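PDB 2HEU: sugar ABC transporter, sugar-binding protein from Streptococcus pneumoniae, which probably captures sugars outside the cell and passes them to an ABC transporter for uptake, as extracellular solute-binding proteins do. Local coordinates for residues A[87-92]-A[113-118]; A[97-102]-A[307-312]; A[122-127]-A[313-318]. One frame throughout, in Å; residues are numbered along the deposited sequence. Where two conformers were deposited one is given.

Interaction 1: residues A[87-92]-A[113-118]; sequences WAKAGV and YAVNEK
Lys-89 and Ala-88, at the C-terminal end of helix 82-89, receive Val-115 from a type I' beta turn running from Val-115 to Lys-118. The contact is small and mainly apolar, burying 166 Å² in all, and its largest share falls on Val-115, which uses both methyls. CG2 lies against the methyl of Ala-88, with CG2 and CB 4.0 Å apart. CG1 presses on the lysine chain, which passes it at about a right angle; at 3.3 Å, Val-115 CG1 and Lys-89 CG are tighter than usual van der Waals contact. The lysine runs extended until its last torsion, where a bend (chi4 74°) brings the ammonium back beside the same methyl, Lys-89 NZ and Val-115 CG1 being 3.6 Å apart. Asn-116 adds a looser touch, its OD1 standing 4.0 Å from Lys-89 CG.

Each partner has its own backbone support. The helix finishes in a Schellman motif: Gly-91, with positive phi, leaves the helical path, and Val-92 N bonds to Trp-87 O while Gly-91 N bonds to Ala-88 O. On the far side of this helix end, Trp-87 is packed into helix 58-67. The ammonium of Lys-89 makes a weak hydrogen bond to the carbonyl of Gln-85 and a long, weak ion pair with Glu-86. The turn is closed by backbone bonds in both directions, Val-115 N to Lys-118 O and Lys-118 N to Val-115 O. A side-chain bond adds to it within the turn: Lys-118 NZ reaches Asn-116 O at 2.9 Å, tilted 25° from the carbonyl plane.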
loop_
_atom_site.group_PDB
_atom_site.type_symbol
_atom_site.label_atom_id
_atom_site.label_comp_id
_atom_site.label_asym_id
_atom_site.label_seq_id
_atom_site.Cartn_x
_atom_site.Cartn_y
_atom_site.Cartn_z
ATOM N N TRP A 87 3.065 2.902 -19.903
ATOM C CA TRP A 87 4.025 3.897 -20.266
ATOM C C TRP A 87 5.403 3.291 -20.403
ATOM O O TRP A 87 6.178 3.649 -21.283
ATOM C CB TRP A 87 3.956 5.120 -19.352
ATOM C CG TRP A 87 2.722 5.904 -19.460
ATOM C CD1 TRP A 87 1.779 5.902 -20.513
ATOM C CD2 TRP A 87 2.208 6.810 -18.504
ATOM N NE1 TRP A 87 0.774 6.716 -20.216
ATOM C CE2 TRP A 87 1.003 7.318 -19.018
ATOM C CE3 TRP A 87 2.647 7.266 -17.280
ATOM C CZ2 TRP A 87 0.207 8.207 -18.341
ATOM C CZ3 TRP A 87 1.835 8.149 -16.623
ATOM C CH2 TRP A 87 0.666 8.626 -17.144
ATOM N N ALA A 88 5.730 2.366 -19.500
ATOM C CA ALA A 88 6.985 1.685 -19.554
ATOM C C ALA A 88 7.112 0.841 -20.845
ATOM O O ALA A 88 8.144 0.855 -21.537
ATOM C CB ALA A 88 7.201 0.827 -18.334
ATOM N N LYS A 89 6.011 0.151 -21.200
ATOM C CA LYS A 89 5.990 -0.630 -22.450
ATOM C C LYS A 89 6.157 0.291 -23.647
ATOM O O LYS A 89 6.817 -0.090 -24.632
ATOM C CB LYS A 89 4.667 -1.374 -22.564
ATOM C CG LYS A 89 4.678 -2.585 -21.793
ATOM C CD LYS A 89 3.298 -3.252 -21.844
ATOM C CE LYS A 89 3.207 -4.220 -20.662
ATOM N NZ LYS A 89 3.017 -3.557 -19.321
ATOM N N ALA A 90 5.602 1.508 -23.574
ATOM C CA ALA A 90 5.649 2.466 -24.662
ATOM C C ALA A 90 6.913 3.298 -24.705
ATOM O O ALA A 90 7.014 4.207 -25.604
ATOM C CB ALA A 90 4.479 3.400 -24.634
ATOM N N GLY A 91 7.905 3.063 -23.824
ATOM C CA GLY A 91 9.148 3.734 -23.888
ATOM C C GLY A 91 9.199 5.088 -23.240
ATOM O O GLY A 91 10.194 5.777 -23.462
ATOM N N VAL A 92 8.243 5.444 -22.397
ATOM C CA VAL A 92 8.194 6.749 -21.783
ATOM C C VAL A 92 9.346 6.919 -20.765
ATOM O O VAL A 92 9.828 8.017 -20.540
ATOM C CB VAL A 92 6.846 6.966 -21.103
ATOM C CG1 VAL A 92 6.800 8.183 -20.201
ATOM C CG2 VAL A 92 5.742 6.930 -22.166
ATOM N N TYR A 113 7.763 -5.062 -10.092
ATOM C CA TYR A 113 7.117 -4.104 -10.966
ATOM C C TYR A 113 7.769 -4.083 -12.333
ATOM O O TYR A 113 7.488 -3.181 -13.131
ATOM C CB TYR A 113 7.078 -2.718 -10.329
ATOM C CG TYR A 113 6.559 -2.719 -8.952
ATOM C CD1 TYR A 113 5.213 -2.647 -8.680
ATOM C CD2 TYR A 113 7.410 -2.777 -7.879
ATOM C CE1 TYR A 113 4.768 -2.559 -7.323
ATOM C CE2 TYR A 113 7.003 -2.712 -6.544
ATOM C CZ TYR A 113 5.647 -2.593 -6.289
ATOM O OH TYR A 113 5.119 -2.433 -5.047
ATOM N N ALA A 114 8.628 -5.049 -12.625
ATOM C CA ALA A 114 9.313 -5.082 -13.932
ATOM C C ALA A 114 8.284 -5.171 -15.045
ATOM O O ALA A 114 7.249 -5.782 -14.879
ATOM C CB ALA A 114 10.339 -6.271 -14.017
ATOM N N VAL A 115 8.635 -4.607 -16.175
ATOM C CA VAL A 115 7.869 -4.614 -17.406
ATOM C C VAL A 115 8.762 -5.156 -18.497
ATOM O O VAL A 115 9.860 -4.646 -18.704
ATOM C CB VAL A 115 7.351 -3.225 -17.776
ATOM C CG1 VAL A 115 6.547 -3.161 -19.114
ATOM C CG2 VAL A 115 6.518 -2.705 -16.662
ATOM N N ASN A 116 8.340 -6.264 -19.117
ATOM C CA ASN A 116 9.241 -6.997 -20.052
ATOM C C ASN A 116 10.613 -7.257 -19.401
ATOM O O ASN A 116 11.660 -7.114 -20.061
ATOM C CB ASN A 116 9.420 -6.249 -21.375
ATOM C CG ASN A 116 8.106 -5.943 -22.075
ATOM O OD1 ASN A 116 7.909 -4.826 -22.619
ATOM N ND2 ASN A 116 7.222 -6.936 -22.133
ATOM N N GLU A 117 10.535 -7.674 -18.138
ATOM C CA GLU A 117 11.615 -8.063 -17.225
ATOM C C GLU A 117 12.601 -6.907 -16.886
ATOM O O GLU A 117 13.604 -7.164 -16.184
ATOM C CB GLU A 117 12.389 -9.284 -17.748
ATOM C CG GLU A 117 11.558 -10.580 -17.946
ATOM C CD GLU A 117 10.572 -10.501 -19.098
ATOM O OE1 GLU A 117 10.971 -10.210 -20.246
ATOM O OE2 GLU A 117 9.363 -10.724 -18.863
ATOM N N LYS A 118 12.301 -5.659 -17.316
ATOM C CA LYS A 118 13.138 -4.502 -17.050
ATOM C C LYS A 118 12.549 -3.649 -15.981
ATOM O O LYS A 118 11.320 -3.594 -15.855
ATOM C CB LYS A 118 13.316 -3.721 -18.371
ATOM C CG LYS A 118 14.033 -4.463 -19.415
ATOM C CD LYS A 118 14.060 -3.734 -20.758
ATOM C CE LYS A 118 12.771 -3.896 -21.483
ATOM N NZ LYS A 118 12.680 -5.288 -22.106
#

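Interaction 2: residues A[97-102]-A[307-312]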
loop_
_atom_site.group_PDB
_atom_site.type_symbol
_atom_site.label_atom_id
_atom_site.label_comp_id
_atom_site.label_asym_id
_atom_site.label_seq_id
_atom_site.Cartn_x
_atom_site.Cartn_y
_atom_site.Cartn_z
ATOM N N SER A 97 17.337 -0.971 -15.099
ATOM C CA SER A 97 17.750 -2.320 -14.654
ATOM C C SER A 97 19.184 -2.477 -14.307
ATOM O O SER A 97 19.467 -3.215 -13.327
ATOM C CB SER A 97 17.441 -3.341 -15.787
ATOM O OG SER A 97 16.081 -3.291 -16.169
ATOM N N ASN A 98 20.070 -1.744 -14.995
ATOM C CA ASN A 98 21.507 -1.909 -14.882
ATOM C C ASN A 98 22.149 -0.783 -14.069
ATOM O O ASN A 98 23.359 -0.770 -13.986
ATOM C CB ASN A 98 22.092 -2.045 -16.294
ATOM C CG ASN A 98 21.382 -3.090 -17.088
ATOM O OD1 ASN A 98 21.302 -4.248 -16.676
ATOM N ND2 ASN A 98 20.751 -2.682 -18.157
ATOM N N LYS A 99 21.404 0.058 -13.386
ATOM C CA LYS A 99 21.932 1.164 -12.587
ATOM C C LYS A 99 22.516 0.582 -11.372
ATOM O O LYS A 99 21.875 -0.209 -10.663
ATOM C CB LYS A 99 20.835 2.127 -12.234
ATOM C CG LYS A 99 20.122 2.812 -13.346
ATOM C CD LYS A 99 20.959 3.723 -14.187
ATOM C CE LYS A 99 20.063 4.453 -15.177
ATOM N NZ LYS A 99 20.972 5.281 -16.046
ATOM N N ASP A 100 23.708 0.992 -11.029
ATOM C CA ASP A 100 24.317 0.514 -9.808
ATOM C C ASP A 100 23.460 0.868 -8.576
ATOM O O ASP A 100 23.385 0.053 -7.629
ATOM C CB ASP A 100 25.758 1.004 -9.656
ATOM C CG ASP A 100 26.736 0.379 -10.690
ATOM O OD1 ASP A 100 26.446 -0.609 -11.386
ATOM O OD2 ASP A 100 27.816 0.926 -10.763
ATOM N N TYR A 101 22.845 2.025 -8.571
ATOM C CA TYR A 101 22.098 2.448 -7.416
ATOM C C TYR A 101 20.865 1.558 -7.179
ATOM O O TYR A 101 20.335 1.518 -6.069
ATOM C CB TYR A 101 21.674 3.948 -7.524
ATOM C CG TYR A 101 20.836 4.400 -8.668
ATOM C CD1 TYR A 101 21.395 5.237 -9.619
ATOM C CD2 TYR A 101 19.527 4.027 -8.821
ATOM C CE1 TYR A 101 20.696 5.640 -10.685
ATOM C CE2 TYR A 101 18.740 4.480 -9.849
ATOM C CZ TYR A 101 19.329 5.347 -10.800
ATOM O OH TYR A 101 18.530 5.777 -11.829
ATOM N N LEU A 102 20.417 0.849 -8.220
ATOM C CA LEU A 102 19.259 -0.045 -8.035
ATOM C C LEU A 102 19.607 -1.181 -7.072
ATOM O O LEU A 102 18.679 -1.718 -6.412
ATOM C CB LEU A 102 18.730 -0.522 -9.377
ATOM C CG LEU A 102 17.421 -1.238 -9.450
ATOM C CD1 LEU A 102 16.314 -0.360 -8.925
ATOM C CD2 LEU A 102 17.137 -1.757 -10.814
ATOM N N GLU A 307 21.796 14.447 -14.603
ATOM C CA GLU A 307 21.268 15.155 -13.462
ATOM C C GLU A 307 20.050 14.444 -12.883
ATOM O O GLU A 307 19.903 14.322 -11.662
ATOM C CB GLU A 307 20.944 16.588 -13.805
ATOM C CG GLU A 307 22.193 17.451 -14.149
ATOM C CD GLU A 307 22.807 17.258 -15.509
ATOM O OE1 GLU A 307 22.190 16.630 -16.389
ATOM O OE2 GLU A 307 23.797 17.878 -15.710
ATOM N N ALA A 308 19.193 13.945 -13.745
ATOM C CA ALA A 308 18.006 13.180 -13.311
ATOM C C ALA A 308 18.471 11.916 -12.527
ATOM O O ALA A 308 17.938 11.592 -11.496
ATOM C CB ALA A 308 17.117 12.861 -14.504
ATOM N N ASN A 309 19.387 11.173 -13.118
ATOM C CA ASN A 309 19.897 10.002 -12.478
ATOM C C ASN A 309 20.603 10.334 -11.160
ATOM O O ASN A 309 20.498 9.604 -10.193
ATOM C CB ASN A 309 20.827 9.180 -13.394
ATOM C CG ASN A 309 20.028 8.304 -14.328
ATOM O OD1 ASN A 309 19.729 8.715 -15.499
ATOM N ND2 ASN A 309 19.641 7.157 -13.915
ATOM N N ALA A 310 21.312 11.460 -11.105
ATOM C CA ALA A 310 21.977 11.844 -9.862
ATOM C C ALA A 310 20.922 12.123 -8.809
ATOM O O ALA A 310 21.210 11.828 -7.616
ATOM C CB ALA A 310 22.856 13.106 -10.095
ATOM N N PHE A 311 19.829 12.728 -9.162
ATOM C CA PHE A 311 18.808 12.973 -8.132
ATOM C C PHE A 311 18.218 11.677 -7.564
ATOM O O PHE A 311 18.036 11.532 -6.353
ATOM C CB PHE A 311 17.715 13.921 -8.727
ATOM C CG PHE A 311 16.677 14.383 -7.752
ATOM C CD1 PHE A 311 17.036 15.202 -6.731
ATOM C CD2 PHE A 311 15.384 13.978 -7.852
ATOM C CE1 PHE A 311 16.106 15.713 -5.865
ATOM C CE2 PHE A 311 14.473 14.449 -6.922
ATOM C CZ PHE A 311 14.814 15.320 -5.937
ATOM N N VAL A 312 17.926 10.745 -8.479
ATOM C CA VAL A 312 17.420 9.434 -8.051
ATOM C C VAL A 312 18.484 8.721 -7.167
ATOM O O VAL A 312 18.168 8.195 -6.089
ATOM C CB VAL A 312 17.031 8.604 -9.219
ATOM C CG1 VAL A 312 16.586 7.183 -8.798
ATOM C CG2 VAL A 312 15.870 9.280 -10.015
#
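Lys-99 faces Asn-309 and Tyr-101 faces Val-312 where the 97-102 loop, turning into a 3-10 segment at Asp-100, runs past helix 305-315 with the CA atoms of Tyr-101 and Val-312 8.4 Å apart. The helix packs on strand 295-298 of the five-stranded sheet, whose strand order 2-1-3-5-4 is that of type II periplasmic binding proteins, and the loop reaches the same strand through Tyr-101, which touches Ile-298. Tyr-101 carries most of the loop's share of the contact. Its CG is set between backbone N and carbonyl carbon (chi1 59°), which swings the ring toward the helix and against the base of the Lys-99 side chain: Lys-99 CB sits 3.7 Å above the ring plane, over its centre.

Along the helix side the ring meets two residues one turn apart. Val-312 CG1 approaches obliquely, 3.6 Å from Tyr-101 CE2. The amide of Asn-309 comes to the ring edge near the hydroxyl, its plane turned 42° from that of the ring, with Asn-309 CG 3.9 Å from Tyr-101 OH. Lys-99 reaches the same amide across the contact, its chain kinked at chi2 (-64°) and extended beyond, and it crosses Asn-309 at about a right angle. The lysine's charge has its main partner elsewhere, in a salt bridge to Glu-94. Ile-298 of the five-stranded sheet also touches Asn-309 and Val-312. The same ammonium that pairs with Glu-94 comes close to the asparagine, Lys-99 NZ lying 3.6 Å from Asn-309 CG.

Interaction 3: residues A[122-127]-A[313-318]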
loop_
_atom_site.group_PDB
_atom_site.type_symbol
_atom_site.label_atom_id
_atom_site.label_comp_id
_atom_site.label_asym_id
_atom_site.label_seq_id
_atom_site.Cartn_x
_atom_site.Cartn_y
_atom_site.Cartn_z
ATOM N N VAL A 122 12.143 3.016 -9.134
ATOM C CA VAL A 122 12.792 2.754 -7.834
ATOM C C VAL A 122 11.758 2.914 -6.725
ATOM O O VAL A 122 11.316 4.064 -6.460
ATOM C CB VAL A 122 13.965 3.742 -7.549
ATOM C CG1 VAL A 122 14.611 3.413 -6.278
ATOM C CG2 VAL A 122 14.961 3.685 -8.752
ATOM N N PRO A 123 11.302 1.812 -6.134
ATOM C CA PRO A 123 10.369 1.978 -4.995
ATOM C C PRO A 123 11.223 2.215 -3.752
ATOM O O PRO A 123 11.920 1.311 -3.303
ATOM C CB PRO A 123 9.522 0.666 -5.000
ATOM C CG PRO A 123 10.077 -0.166 -6.206
ATOM C CD PRO A 123 11.427 0.385 -6.496
ATOM N N PHE A 124 11.239 3.441 -3.265
ATOM C CA PHE A 124 11.937 3.789 -2.016
ATOM C C PHE A 124 11.139 3.348 -0.835
ATOM O O PHE A 124 11.731 2.892 0.155
ATOM C CB PHE A 124 12.155 5.319 -1.934
ATOM C CG PHE A 124 13.005 5.871 -3.017
ATOM C CD1 PHE A 124 14.354 5.884 -2.887
ATOM C CD2 PHE A 124 12.473 6.365 -4.223
ATOM C CE1 PHE A 124 15.176 6.407 -3.869
ATOM C CE2 PHE A 124 13.265 6.859 -5.202
ATOM C CZ PHE A 124 14.615 6.881 -5.028
ATOM N N THR A 125 9.819 3.614 -0.791
ATOM C CA THR A 125 8.985 3.212 0.294
ATOM C C THR A 125 7.766 2.520 -0.249
ATOM O O THR A 125 7.451 2.583 -1.451
ATOM C CB THR A 125 8.517 4.366 1.138
ATOM O OG1 THR A 125 7.635 5.195 0.376
ATOM C CG2 THR A 125 9.696 5.195 1.732
ATOM N N ALA A 126 7.057 1.797 0.629
ATOM C CA ALA A 126 5.807 1.151 0.257
ATOM C C ALA A 126 4.848 1.246 1.377
ATOM O O ALA A 126 5.234 1.424 2.525
ATOM C CB ALA A 126 6.037 -0.340 -0.061
ATOM N N ASN A 127 3.560 1.116 1.070
ATOM C CA ASN A 127 2.578 0.896 2.071
ATOM C C ASN A 127 2.403 -0.596 2.405
ATOM O O ASN A 127 2.963 -1.447 1.754
ATOM C CB ASN A 127 1.264 1.638 1.740
ATOM C CG ASN A 127 0.726 1.313 0.397
ATOM O OD1 ASN A 127 0.705 0.170 -0.053
ATOM N ND2 ASN A 127 0.308 2.314 -0.296
ATOM N N GLU A 313 19.750 8.733 -7.625
ATOM C CA GLU A 313 20.804 8.077 -6.858
ATOM C C GLU A 313 20.903 8.672 -5.465
ATOM O O GLU A 313 21.099 7.942 -4.494
ATOM C CB GLU A 313 22.126 8.185 -7.617
ATOM C CG GLU A 313 23.238 7.435 -6.906
ATOM C CD GLU A 313 24.036 8.227 -5.938
ATOM O OE1 GLU A 313 24.416 9.379 -6.281
ATOM O OE2 GLU A 313 24.422 7.662 -4.896
ATOM N N TYR A 314 20.832 9.977 -5.340
ATOM C CA TYR A 314 20.974 10.621 -4.091
ATOM C C TYR A 314 19.952 10.070 -3.075
ATOM O O TYR A 314 20.314 9.788 -1.914
ATOM C CB TYR A 314 20.762 12.180 -4.248
ATOM C CG TYR A 314 21.062 12.966 -3.051
ATOM C CD1 TYR A 314 20.106 13.636 -2.334
ATOM C CD2 TYR A 314 22.369 13.120 -2.616
ATOM C CE1 TYR A 314 20.388 14.397 -1.274
ATOM C CE2 TYR A 314 22.698 13.914 -1.519
ATOM C CZ TYR A 314 21.700 14.526 -0.847
ATOM O OH TYR A 314 21.947 15.263 0.291
ATOM N N MET A 315 18.701 9.898 -3.517
ATOM C CA MET A 315 17.674 9.416 -2.607
ATOM C C MET A 315 17.879 7.979 -2.183
ATOM O O MET A 315 17.309 7.551 -1.150
ATOM C CB MET A 315 16.306 9.637 -3.265
ATOM C CG MET A 315 15.107 9.485 -2.312
ATOM S SD MET A 315 14.970 10.949 -1.331
ATOM C CE MET A 315 14.943 10.168 -0.496
ATOM N N THR A 316 18.617 7.177 -2.963
ATOM C CA THR A 316 18.935 5.803 -2.573
ATOM C C THR A 316 20.027 5.687 -1.480
ATOM O O THR A 316 20.266 4.600 -0.996
ATOM C CB THR A 316 19.304 4.933 -3.748
ATOM O OG1 THR A 316 20.634 5.316 -4.254
ATOM C CG2 THR A 316 18.328 4.859 -4.905
ATOM N N ARG A 317 20.710 6.789 -1.192
ATOM C CA ARG A 317 21.749 6.735 -0.181
ATOM C C ARG A 317 21.107 6.593 1.207
ATOM O O ARG A 317 20.127 7.278 1.492
ATOM C CB ARG A 317 22.560 8.030 -0.200
ATOM C CG ARG A 317 23.310 8.225 -1.482
ATOM C CD ARG A 317 24.030 9.529 -1.501
ATOM N NE ARG A 317 24.659 9.759 -2.763
ATOM C CZ ARG A 317 25.461 10.784 -3.040
ATOM N NH1 ARG A 317 25.685 11.676 -2.069
ATOM N NH2 ARG A 317 25.905 10.955 -4.238
ATOM N N PRO A 318 21.626 5.742 2.094
ATOM C CA PRO A 318 20.950 5.538 3.376
ATOM C C PRO A 318 20.795 6.736 4.177
ATOM O O PRO A 318 19.737 6.944 4.762
ATOM C CB PRO A 318 21.875 4.516 4.077
ATOM C CG PRO A 318 22.945 4.219 3.232
ATOM C CD PRO A 318 22.796 4.870 1.907
#
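Phe-124 carries its ring anti to the carbonyl carbon (chi1 -62°) and Met-315 its CG anti to the backbone N (chi1 -167°), and these two torsions bring the methionine chain across one face of the phenylalanine. The contact is a CH-pi one: Met-315 CG is 3.8 Å from the centroid of the Phe-124 ring, on the side of CE1. Beyond it Met-315 SD adds a longer Met-aromatic contact, at 5.4 Å from the same centroid. The opposite face is occupied by Val-122 CG1, 3.7 Å above the plane, so the ring lies between Val-122 of strand 122-123 and Met-315 of the helix, each carbon offset toward the rim. At the ring edge, near its plane, stands the backbone N of Thr-316, 3.6 Å from Phe-124 CE1; the threonine CG2 is 3.7 Å from the same CE1 and also touches Val-122.

Strand 122-123 is an outermost strand of the five-stranded sheet, and the chain leaving it enters the other lobe at strand 129-134, consistent with 122-127 serving as one of the interdomain connections of a solute-binding protein. Trp-296 meets Phe-124 edge-to-face, and Met-321 of helix 318-328 also touches the phenylalanine.

Behind the touching residues, the end of helix 305-315 is tied down by polar bonds. Thr-316 OG1 donates to Glu-313 O at 2.7 Å and is also bonded by Arg-104. Arg-317, at the N-cap position of the next helix, grips the Glu-313 carboxylate side-on with two nitrogens: NH2 meets the syn lone pair of OE1, and NE reaches OE2 from above the carboxylate plane at 3.0 Å.

Overall arrangement
All three contacts belong to the lobe built on the five-stranded sheet. Interactions 2 and 3 use successive parts of helix 305-315, with centres 11 Å apart, and touch directly: Tyr-101 packs on Glu-313 and Thr-316, and Val-312 on Val-122. The centre of interaction 1 lies about 16 Å from that of interaction 2 and about 19 Å from that of interaction 3. Along the chain interaction 1 closes before interaction 3 opens but interleaves with interaction 2. The long connection between helix 82-89 and strand 122-123 thus packs on helices 82-89 and 305-315 before the chain passes toward the other lobe. The bound sodium ion lies about 10 Å from the side chains of Tyr-101 and Thr-316.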